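2-oxoglutarate dehydrogenase E3 component (Thermus thermophilus, PDB 2YQU) probably catalyses the NAD(+)-dependent reoxidation of protein-bound dihydrolipoyl groups, using one FAD per subunit, as the E3 component of the 2-oxoglutarate dehydrogenase complex. Local coordinates at residues T205-F218 / V340-E354. Numbering follows the deposited sequence.
Sequences TMDLEVSRAAERVF and VYTHPEIAAVGYTEE
Asp207 holds CG anti to its own nitrogen (chi1 -176°), and this carries the carboxylate toward the start of helix 353-359. Glu354 is bent at chi2 (68°) and folds its carboxylate back over the first turn of helix 208-221. Two bonds result. Glu353 N gives a nearly straight bond to Asp207 OD2, 3.0 Å away. Leu208 N donates to Glu354 OE1 at 2.9 Å, meeting it from above the carboxylate plane. Asp207 is at the N-cap of helix 208-221, and its OD1 accepts from Glu209 N, a capping bond. One aspartate thus serves two helix starts. Asp207 OD2 and Glu354 OE1 lie 3.8 Å apart, the two carboxylate planes turned 61° against each other. The helix-start amides probably ease this pairing of acids, and Lys387 probably offsets the charge of Asp207, Glu209 and Glu353, with which it forms salt bridges. Water 3 donates to both Asp207 OD1 and Glu354 OE2, and water 1 joins Met206 O to Glu354 OE1. An alanine in place of Glu354 would probably leave Leu208 N without this acceptor and uncover the leucine side chain that its CG and carboxylate pack against.

The contact joins the NAD(+)-binding part of the chain to the antiparallel sheet of the dimerisation domain, as in other pyridine nucleotide-disulfide oxidoreductases of this class. The axes of strand 345-350 and helix segment 208-218 run antiparallel and come within 9.3 Å. Ile346 fills the space between them. Its CG2 presses on Val210 CG1 at a tight 3.2 Å, while CD1 reaches Ala214 CB and, obliquely, the Phe218 ring. Met206 crosses Ile346 at about a right angle, its SD also touching Ala348 CB. Thr342 OG1 sits at the edge of the Phe218 ring and donates to Pro344 O. Beyond it, Val217 CG1 abuts CD of the Pro344 ring at 3.4 Å, also a close fit.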
ATOM      1  N   THR A 205     -20.880   7.949  -3.380  1.00 20.91           N
ATOM      2  CA  THR A 205     -19.775   8.912  -3.384  1.00 20.91           C
ATOM      3  C   THR A 205     -18.637   8.489  -4.306  1.00 20.27           C
ATOM      4  O   THR A 205     -17.769   9.298  -4.612  1.00 20.85           O
ATOM      5  CB  THR A 205     -19.195   9.131  -1.970  1.00 20.99           C
ATOM      6  OG1 THR A 205     -18.711   7.894  -1.430  1.00 22.24           O
ATOM      7  CG2 THR A 205     -20.266   9.591  -0.988  1.00 22.49           C
ATOM      8  N   MET A 206     -18.621   7.220  -4.706  1.00 19.15           N
ATOM      9  CA  MET A 206     -17.613   6.724  -5.641  1.00 18.13           C
ATOM     10  C   MET A 206     -17.929   7.186  -7.055  1.00 17.60           C
ATOM     11  O   MET A 206     -19.045   7.598  -7.362  1.00 17.32           O
ATOM     12  CB  MET A 206     -17.544   5.191  -5.618  1.00 18.14           C
ATOM     13  CG  MET A 206     -17.156   4.587  -4.282  1.00 18.48           C
ATOM     14  SD  MET A 206     -15.461   4.990  -3.823  1.00 19.86           S
ATOM     15  CE  MET A 206     -15.671   5.492  -2.116  1.00 20.71           C
ATOM     16  N   ASP A 207     -16.916   7.112  -7.912  1.00 16.53           N
ATOM     17  CA  ASP A 207     -17.083   7.250  -9.351  1.00 16.80           C
ATOM     18  C   ASP A 207     -18.022   6.162  -9.849  1.00 16.99           C
ATOM     19  O   ASP A 207     -17.959   5.027  -9.380  1.00 16.75           O
ATOM     20  CB  ASP A 207     -15.720   7.128 -10.016  1.00 16.34           C
ATOM     21  CG  ASP A 207     -15.755   7.364 -11.508  1.00 15.54           C
ATOM     22  OD1 ASP A 207     -15.995   6.405 -12.254  1.00 16.57           O
ATOM     23  OD2 ASP A 207     -15.517   8.470 -12.030  1.00 15.92           O
ATOM     24  N   LEU A 208     -18.897   6.514 -10.788  1.00 17.36           N
ATOM     25  CA  LEU A 208     -19.964   5.614 -11.217  1.00 18.25           C
ATOM     26  C   LEU A 208     -19.402   4.291 -11.711  1.00 17.84           C
ATOM     27  O   LEU A 208     -19.960   3.246 -11.423  1.00 17.58           O
ATOM     28  CB  LEU A 208     -20.827   6.253 -12.314  1.00 18.77           C
ATOM     29  CG  LEU A 208     -22.264   6.675 -11.995  1.00 21.72           C
ATOM     30  CD1 LEU A 208     -22.367   7.437 -10.694  1.00 23.99           C
ATOM     31  CD2 LEU A 208     -22.838   7.520 -13.138  1.00 22.44           C
ATOM     32  N   GLU A 209     -18.306   4.349 -12.461  1.00 18.01           N
ATOM     33  CA  GLU A 209     -17.639   3.139 -12.960  1.00 18.29           C
ATOM     34  C   GLU A 209     -17.246   2.185 -11.822  1.00 17.91           C
ATOM     35  O   GLU A 209     -17.413   0.972 -11.917  1.00 17.34           O
ATOM     36  CB  GLU A 209     -16.390   3.531 -13.753  1.00 18.90           C
ATOM     37  CG  GLU A 209     -16.009   2.573 -14.862  1.00 20.84           C
ATOM     38  CD  GLU A 209     -15.109   3.230 -15.888  1.00 22.10           C
ATOM     39  OE1 GLU A 209     -14.068   3.792 -15.487  1.00 18.67           O
ATOM     40  OE2 GLU A 209     -15.444   3.182 -17.101  1.00 25.62           O
ATOM     41  N   VAL A 210     -16.723   2.763 -10.747  1.00 17.32           N
ATOM     42  CA  VAL A 210     -16.294   2.014  -9.570  1.00 17.22           C
ATOM     43  C   VAL A 210     -17.488   1.433  -8.806  1.00 17.34           C
ATOM     44  O   VAL A 210     -17.447   0.289  -8.374  1.00 17.27           O
ATOM     45  CB  VAL A 210     -15.435   2.924  -8.663  1.00 17.16           C
ATOM     46  CG1 VAL A 210     -15.161   2.284  -7.322  1.00 15.95           C
ATOM     47  CG2 VAL A 210     -14.132   3.257  -9.362  1.00 17.50           C
ATOM     48  N   SER A 211     -18.546   2.223  -8.640  1.00 17.35           N
ATOM     49  CA  SER A 211     -19.803   1.741  -8.055  1.00 17.71           C
ATOM     50  C   SER A 211     -20.332   0.526  -8.809  1.00 18.00           C
ATOM     51  O   SER A 211     -20.702  -0.479  -8.210  1.00 16.85           O
ATOM     52  CB  SER A 211     -20.858   2.852  -8.073  1.00 18.32           C
ATOM     53  OG  SER A 211     -20.614   3.805  -7.055  1.00 19.63           O
ATOM     54  N   ARG A 212     -20.329   0.611 -10.134  1.00 18.14           N
ATOM     55  CA  ARG A 212     -20.821  -0.486 -10.969  1.00 18.69           C
ATOM     56  C   ARG A 212     -19.955  -1.724 -10.792  1.00 18.14           C
ATOM     57  O   ARG A 212     -20.468  -2.832 -10.665  1.00 17.39           O
ATOM     58  CB  ARG A 212     -20.860  -0.082 -12.442  1.00 18.90           C
ATOM     59  CG  ARG A 212     -22.017   0.823 -12.797  1.00 21.63           C
ATOM     60  CD  ARG A 212     -22.348   0.884 -14.282  1.00 24.81           C
ATOM     61  NE  ARG A 212     -23.015   2.149 -14.583  1.00 27.99           N
ATOM     62  CZ  ARG A 212     -22.394   3.301 -14.825  1.00 28.68           C
ATOM     63  NH1 ARG A 212     -21.065   3.375 -14.862  1.00 29.38           N
ATOM     64  NH2 ARG A 212     -23.112   4.390 -15.060  1.00 29.83           N
ATOM     65  N   ALA A 213     -18.640  -1.526 -10.759  1.00 17.97           N
ATOM     66  CA  ALA A 213     -17.708  -2.635 -10.594  1.00 17.91           C
ATOM     67  C   ALA A 213     -17.862  -3.277  -9.226  1.00 18.13           C
ATOM     68  O   ALA A 213     -17.814  -4.500  -9.100  1.00 17.79           O
ATOM     69  CB  ALA A 213     -16.293  -2.168 -10.799  1.00 18.13           C
ATOM     70  N   ALA A 214     -18.074  -2.454  -8.207  1.00 17.77           N
ATOM     71  CA  ALA A 214     -18.222  -2.945  -6.844  1.00 17.89           C
ATOM     72  C   ALA A 214     -19.446  -3.854  -6.755  1.00 18.17           C
ATOM     73  O   ALA A 214     -19.370  -4.936  -6.192  1.00 17.94           O
ATOM     74  CB  ALA A 214     -18.346  -1.787  -5.871  1.00 17.82           C
ATOM     75  N   GLU A 215     -20.563  -3.412  -7.327  1.00 18.62           N
ATOM     76  CA  GLU A 215     -21.788  -4.210  -7.334  1.00 19.21           C
ATOM     77  C   GLU A 215     -21.573  -5.585  -7.978  1.00 19.28           C
ATOM     78  O   GLU A 215     -22.037  -6.592  -7.450  1.00 18.52           O
ATOM     79  CB  GLU A 215     -22.933  -3.457  -8.027  1.00 19.59           C
ATOM     80  CG  GLU A 215     -24.236  -4.247  -8.053  1.00 21.31           C
ATOM     81  CD  GLU A 215     -25.472  -3.410  -8.354  1.00 22.98           C
ATOM     82  OE1 GLU A 215     -26.579  -3.991  -8.349  1.00 25.21           O
ATOM     83  OE2 GLU A 215     -25.352  -2.191  -8.605  1.00 23.77           O
ATOM     84  N   ARG A 216     -20.872  -5.619  -9.109  1.00 19.70           N
ATOM     85  CA  ARG A 216     -20.555  -6.881  -9.789  1.00 20.58           C
ATOM     86  C   ARG A 216     -19.740  -7.823  -8.900  1.00 20.09           C
ATOM     87  O   ARG A 216     -20.011  -9.020  -8.830  1.00 19.85           O
ATOM     88  CB  ARG A 216     -19.766  -6.625 -11.080  1.00 21.03           C
ATOM     89  CG  ARG A 216     -20.607  -6.370 -12.307  1.00 24.17           C
ATOM     90  CD  ARG A 216     -19.795  -6.341 -13.606  1.00 27.54           C
ATOM     91  NE  ARG A 216     -20.258  -5.284 -14.511  1.00 30.95           N
ATOM     92  CZ  ARG A 216     -19.724  -4.059 -14.626  1.00 31.48           C
ATOM     93  NH1 ARG A 216     -18.672  -3.677 -13.901  1.00 31.79           N
ATOM     94  NH2 ARG A 216     -20.254  -3.200 -15.485  1.00 31.41           N
ATOM     95  N   VAL A 217     -18.737  -7.277  -8.224  1.00 19.98           N
ATOM     96  CA  VAL A 217     -17.837  -8.067  -7.391  1.00 19.80           C
ATOM     97  C   VAL A 217     -18.585  -8.654  -6.195  1.00 19.45           C
ATOM     98  O   VAL A 217     -18.427  -9.835  -5.875  1.00 19.31           O
ATOM     99  CB  VAL A 217     -16.632  -7.215  -6.918  1.00 19.93           C
ATOM    100  CG1 VAL A 217     -15.813  -7.943  -5.853  1.00 20.59           C
ATOM    101  CG2 VAL A 217     -15.756  -6.847  -8.097  1.00 20.69           C
ATOM    102  N   PHE A 218     -19.413  -7.844  -5.540  1.00 19.07           N
ATOM    103  CA  PHE A 218     -20.111  -8.306  -4.348  1.00 19.13           C
ATOM    104  C   PHE A 218     -21.179  -9.331  -4.681  1.00 18.99           C
ATOM    105  O   PHE A 218     -21.415 -10.237  -3.890  1.00 18.25           O
ATOM    106  CB  PHE A 218     -20.690  -7.129  -3.565  1.00 19.15           C
ATOM    107  CG  PHE A 218     -19.639  -6.231  -2.974  1.00 20.21           C
ATOM    108  CD1 PHE A 218     -19.685  -4.854  -3.178  1.00 22.60           C
ATOM    109  CD2 PHE A 218     -18.601  -6.762  -2.211  1.00 21.91           C
ATOM    110  CE1 PHE A 218     -18.713  -4.017  -2.623  1.00 23.12           C
ATOM    111  CE2 PHE A 218     -17.627  -5.932  -1.660  1.00 22.54           C
ATOM    112  CZ  PHE A 218     -17.688  -4.558  -1.868  1.00 23.36           C
ATOM    113  N   VAL A 340     -13.327   2.114   0.903  1.00 13.68           N
ATOM    114  CA  VAL A 340     -14.167   1.049   1.419  1.00 13.42           C
ATOM    115  C   VAL A 340     -13.257  -0.145   1.679  1.00 13.68           C
ATOM    116  O   VAL A 340     -12.560  -0.597   0.770  1.00 13.51           O
ATOM    117  CB  VAL A 340     -15.245   0.646   0.394  1.00 13.37           C
ATOM    118  CG1 VAL A 340     -16.193  -0.389   0.987  1.00 13.19           C
ATOM    119  CG2 VAL A 340     -16.003   1.882  -0.119  1.00 13.71           C
ATOM    120  N   TYR A 341     -13.269  -0.663   2.903  1.00 13.87           N
ATOM    121  CA  TYR A 341     -12.249  -1.626   3.359  1.00 14.17           C
ATOM    122  C   TYR A 341     -12.696  -3.091   3.257  1.00 14.83           C
ATOM    123  O   TYR A 341     -12.316  -3.949   4.059  1.00 15.32           O
ATOM    124  CB  TYR A 341     -11.796  -1.258   4.762  1.00 13.86           C
ATOM    125  CG  TYR A 341     -11.047   0.051   4.748  1.00 14.25           C
ATOM    126  CD1 TYR A 341     -11.626   1.219   5.226  1.00 13.98           C
ATOM    127  CD2 TYR A 341      -9.787   0.131   4.173  1.00 14.39           C
ATOM    128  CE1 TYR A 341     -10.935   2.433   5.176  1.00 14.50           C
ATOM    129  CE2 TYR A 341      -9.101   1.334   4.117  1.00 14.66           C
ATOM    130  CZ  TYR A 341      -9.673   2.471   4.638  1.00 13.38           C
ATOM    131  OH  TYR A 341      -8.970   3.650   4.557  1.00 14.55           O
ATOM    132  N   THR A 342     -13.487  -3.349   2.229  1.00 15.25           N
ATOM    133  CA  THR A 342     -13.796  -4.693   1.773  1.00 15.55           C
ATOM    134  C   THR A 342     -12.571  -5.256   1.047  1.00 16.02           C
ATOM    135  O   THR A 342     -11.526  -4.619   0.976  1.00 16.41           O
ATOM    136  CB  THR A 342     -15.011  -4.639   0.818  1.00 15.47           C
ATOM    137  OG1 THR A 342     -14.823  -3.586  -0.136  1.00 14.95           O
ATOM    138  CG2 THR A 342     -16.305  -4.248   1.564  1.00 15.21           C
ATOM    139  N   HIS A 343     -12.688  -6.473   0.548  1.00 16.59           N
ATOM    140  CA  HIS A 343     -11.707  -7.034  -0.379  1.00 17.12           C
ATOM    141  C   HIS A 343     -12.491  -7.493  -1.599  1.00 17.16           C
ATOM    142  O   HIS A 343     -13.295  -8.413  -1.496  1.00 17.75           O
ATOM    143  CB  HIS A 343     -10.937  -8.197   0.248  1.00 17.51           C
ATOM    144  CG  HIS A 343      -9.937  -8.823  -0.677  1.00 19.99           C
ATOM    145  ND1 HIS A 343      -8.576  -8.639  -0.540  1.00 24.09           N
ATOM    146  CD2 HIS A 343     -10.100  -9.624  -1.755  1.00 23.05           C
ATOM    147  CE1 HIS A 343      -7.947  -9.303  -1.494  1.00 24.77           C
ATOM    148  NE2 HIS A 343      -8.848  -9.909  -2.245  1.00 22.73           N
ATOM    149  N   PRO A 344     -12.301  -6.854  -2.752  1.00 16.46           N
ATOM    150  CA  PRO A 344     -11.297  -5.806  -2.974  1.00 15.65           C
ATOM    151  C   PRO A 344     -11.637  -4.501  -2.259  1.00 15.31           C
ATOM    152  O   PRO A 344     -12.795  -4.281  -1.925  1.00 15.03           O
ATOM    153  CB  PRO A 344     -11.374  -5.594  -4.486  1.00 15.85           C
ATOM    154  CG  PRO A 344     -12.775  -5.941  -4.839  1.00 16.19           C
ATOM    155  CD  PRO A 344     -13.110  -7.097  -3.955  1.00 16.54           C
ATOM    156  N   GLU A 345     -10.638  -3.651  -2.035  1.00 14.44           N
ATOM    157  CA  GLU A 345     -10.903  -2.289  -1.588  1.00 14.46           C
ATOM    158  C   GLU A 345     -11.466  -1.468  -2.746  1.00 14.00           C
ATOM    159  O   GLU A 345     -11.312  -1.811  -3.914  1.00 13.70           O
ATOM    160  CB  GLU A 345      -9.650  -1.635  -0.976  1.00 14.06           C
ATOM    161  CG  GLU A 345      -9.191  -2.360   0.282  1.00 14.84           C
ATOM    162  CD  GLU A 345      -8.074  -1.695   1.069  1.00 15.18           C
ATOM    163  OE1 GLU A 345      -7.471  -0.687   0.635  1.00 13.54           O
ATOM    164  OE2 GLU A 345      -7.795  -2.203   2.170  1.00 16.79           O
ATOM    165  N   ILE A 346     -12.158  -0.395  -2.392  1.00 14.41           N
ATOM    166  CA  ILE A 346     -12.800   0.497  -3.343  1.00 14.34           C
ATOM    167  C   ILE A 346     -12.410   1.892  -2.890  1.00 14.36           C
ATOM    168  O   ILE A 346     -12.486   2.193  -1.698  1.00 14.13           O
ATOM    169  CB  ILE A 346     -14.332   0.290  -3.290  1.00 14.63           C
ATOM    170  CG1 ILE A 346     -14.685  -1.203  -3.445  1.00 15.30           C
ATOM    171  CG2 ILE A 346     -15.025   1.114  -4.334  1.00 15.24           C
ATOM    172  CD1 ILE A 346     -16.099  -1.547  -3.108  1.00 16.79           C
ATOM    173  N   ALA A 347     -11.983   2.753  -3.799  1.00 14.55           N
ATOM    174  CA  ALA A 347     -11.548   4.088  -3.375  1.00 14.65           C
ATOM    175  C   ALA A 347     -11.737   5.202  -4.401  1.00 14.80           C
ATOM    176  O   ALA A 347     -11.838   4.966  -5.599  1.00 15.09           O
ATOM    177  CB  ALA A 347     -10.105   4.042  -2.910  1.00 14.86           C
ATOM    178  N   ALA A 348     -11.777   6.425  -3.885  1.00 14.67           N
ATOM    179  CA  ALA A 348     -11.889   7.634  -4.683  1.00 14.78           C
ATOM    180  C   ALA A 348     -11.105   8.757  -4.031  1.00 14.47           C
ATOM    181  O   ALA A 348     -11.101   8.909  -2.819  1.00 14.73           O
ATOM    182  CB  ALA A 348     -13.332   8.049  -4.822  1.00 14.43           C
ATOM    183  N   VAL A 349     -10.444   9.548  -4.850  1.00 14.93           N
ATOM    184  CA  VAL A 349      -9.829  10.777  -4.389  1.00 14.99           C
ATOM    185  C   VAL A 349      -9.970  11.830  -5.486  1.00 15.29           C
ATOM    186  O   VAL A 349      -9.916  11.520  -6.684  1.00 14.66           O
ATOM    187  CB  VAL A 349      -8.353  10.568  -3.932  1.00 15.00           C
ATOM    188  CG1 VAL A 349      -7.476  10.154  -5.079  1.00 15.43           C
ATOM    189  CG2 VAL A 349      -7.809  11.820  -3.257  1.00 14.90           C
ATOM    190  N   GLY A 350     -10.164  13.077  -5.076  1.00 15.91           N
ATOM    191  CA  GLY A 350     -10.405  14.158  -6.011  1.00 16.04           C
ATOM    192  C   GLY A 350     -11.756  13.990  -6.678  1.00 16.64           C
ATOM    193  O   GLY A 350     -12.666  13.375  -6.114  1.00 17.06           O
ATOM    194  N   TYR A 351     -11.888  14.523  -7.889  1.00 16.52           N
ATOM    195  CA  TYR A 351     -13.171  14.568  -8.577  1.00 16.92           C
ATOM    196  C   TYR A 351     -13.468  13.270  -9.314  1.00 16.80           C
ATOM    197  O   TYR A 351     -12.566  12.647  -9.880  1.00 15.55           O
ATOM    198  CB  TYR A 351     -13.197  15.732  -9.577  1.00 17.48           C
ATOM    199  CG  TYR A 351     -13.292  17.103  -8.933  1.00 19.60           C
ATOM    200  CD1 TYR A 351     -12.370  18.103  -9.233  1.00 22.52           C
ATOM    201  CD2 TYR A 351     -14.309  17.396  -8.030  1.00 22.46           C
ATOM    202  CE1 TYR A 351     -12.463  19.360  -8.646  1.00 23.28           C
ATOM    203  CE2 TYR A 351     -14.409  18.641  -7.437  1.00 24.04           C
ATOM    204  CZ  TYR A 351     -13.487  19.619  -7.753  1.00 25.25           C
ATOM    205  OH  TYR A 351     -13.589  20.857  -7.156  1.00 26.74           O
ATOM    206  N   THR A 352     -14.742  12.881  -9.315  1.00 16.88           N
ATOM    207  CA  THR A 352     -15.216  11.807 -10.175  1.00 17.13           C
ATOM    208  C   THR A 352     -15.423  12.333 -11.579  1.00 17.08           C
ATOM    209  O   THR A 352     -15.479  13.536 -11.790  1.00 16.46           O
ATOM    210  CB  THR A 352     -16.549  11.218  -9.673  1.00 17.28           C
ATOM    211  OG1 THR A 352     -17.558  12.234  -9.707  1.00 17.12           O
ATOM    212  CG2 THR A 352     -16.477  10.775  -8.203  1.00 17.41           C
ATOM    213  N   GLU A 353     -15.534  11.417 -12.534  1.00 17.39           N
ATOM    214  CA  GLU A 353     -15.940  11.761 -13.891  1.00 17.55           C
ATOM    215  C   GLU A 353     -17.268  12.526 -13.889  1.00 17.86           C
ATOM    216  O   GLU A 353     -17.426  13.472 -14.644  1.00 18.03           O
ATOM    217  CB  GLU A 353     -16.063  10.502 -14.751  1.00 17.55           C
ATOM    218  CG  GLU A 353     -14.727   9.861 -15.079  1.00 17.84           C
ATOM    219  CD  GLU A 353     -14.764   9.067 -16.359  1.00 18.50           C
ATOM    220  OE1 GLU A 353     -15.234   9.623 -17.378  1.00 19.80           O
ATOM    221  OE2 GLU A 353     -14.311   7.901 -16.346  1.00 18.50           O
ATOM    222  N   GLU A 354     -18.185  12.136 -13.007  1.00 18.05           N
ATOM    223  CA  GLU A 354     -19.506  12.772 -12.898  1.00 18.73           C
ATOM    224  C   GLU A 354     -19.373  14.238 -12.508  1.00 19.15           C
ATOM    225  O   GLU A 354     -20.025  15.100 -13.097  1.00 19.08           O
ATOM    226  CB  GLU A 354     -20.390  12.038 -11.883  1.00 18.61           C
ATOM    227  CG  GLU A 354     -20.917  10.695 -12.370  1.00 18.58           C
ATOM    228  CD  GLU A 354     -19.812   9.667 -12.520  1.00 18.53           C
ATOM    229  OE1 GLU A 354     -19.174   9.347 -11.493  1.00 17.25           O
ATOM    230  OE2 GLU A 354     -19.560   9.211 -13.661  1.00 17.88           O
TER
HETATM  231  O   HOH W   1     -20.207   9.480  -9.122  1.00 16.89           O
HETATM  232  O   HOH W   2     -14.165   6.031  -7.101  1.00 15.20           O
HETATM  233  O   HOH W   3     -17.755   7.254 -14.226  1.00 19.91           O
HETATM  234  O   HOH W   4     -14.282   6.177 -18.417  1.00 29.06           O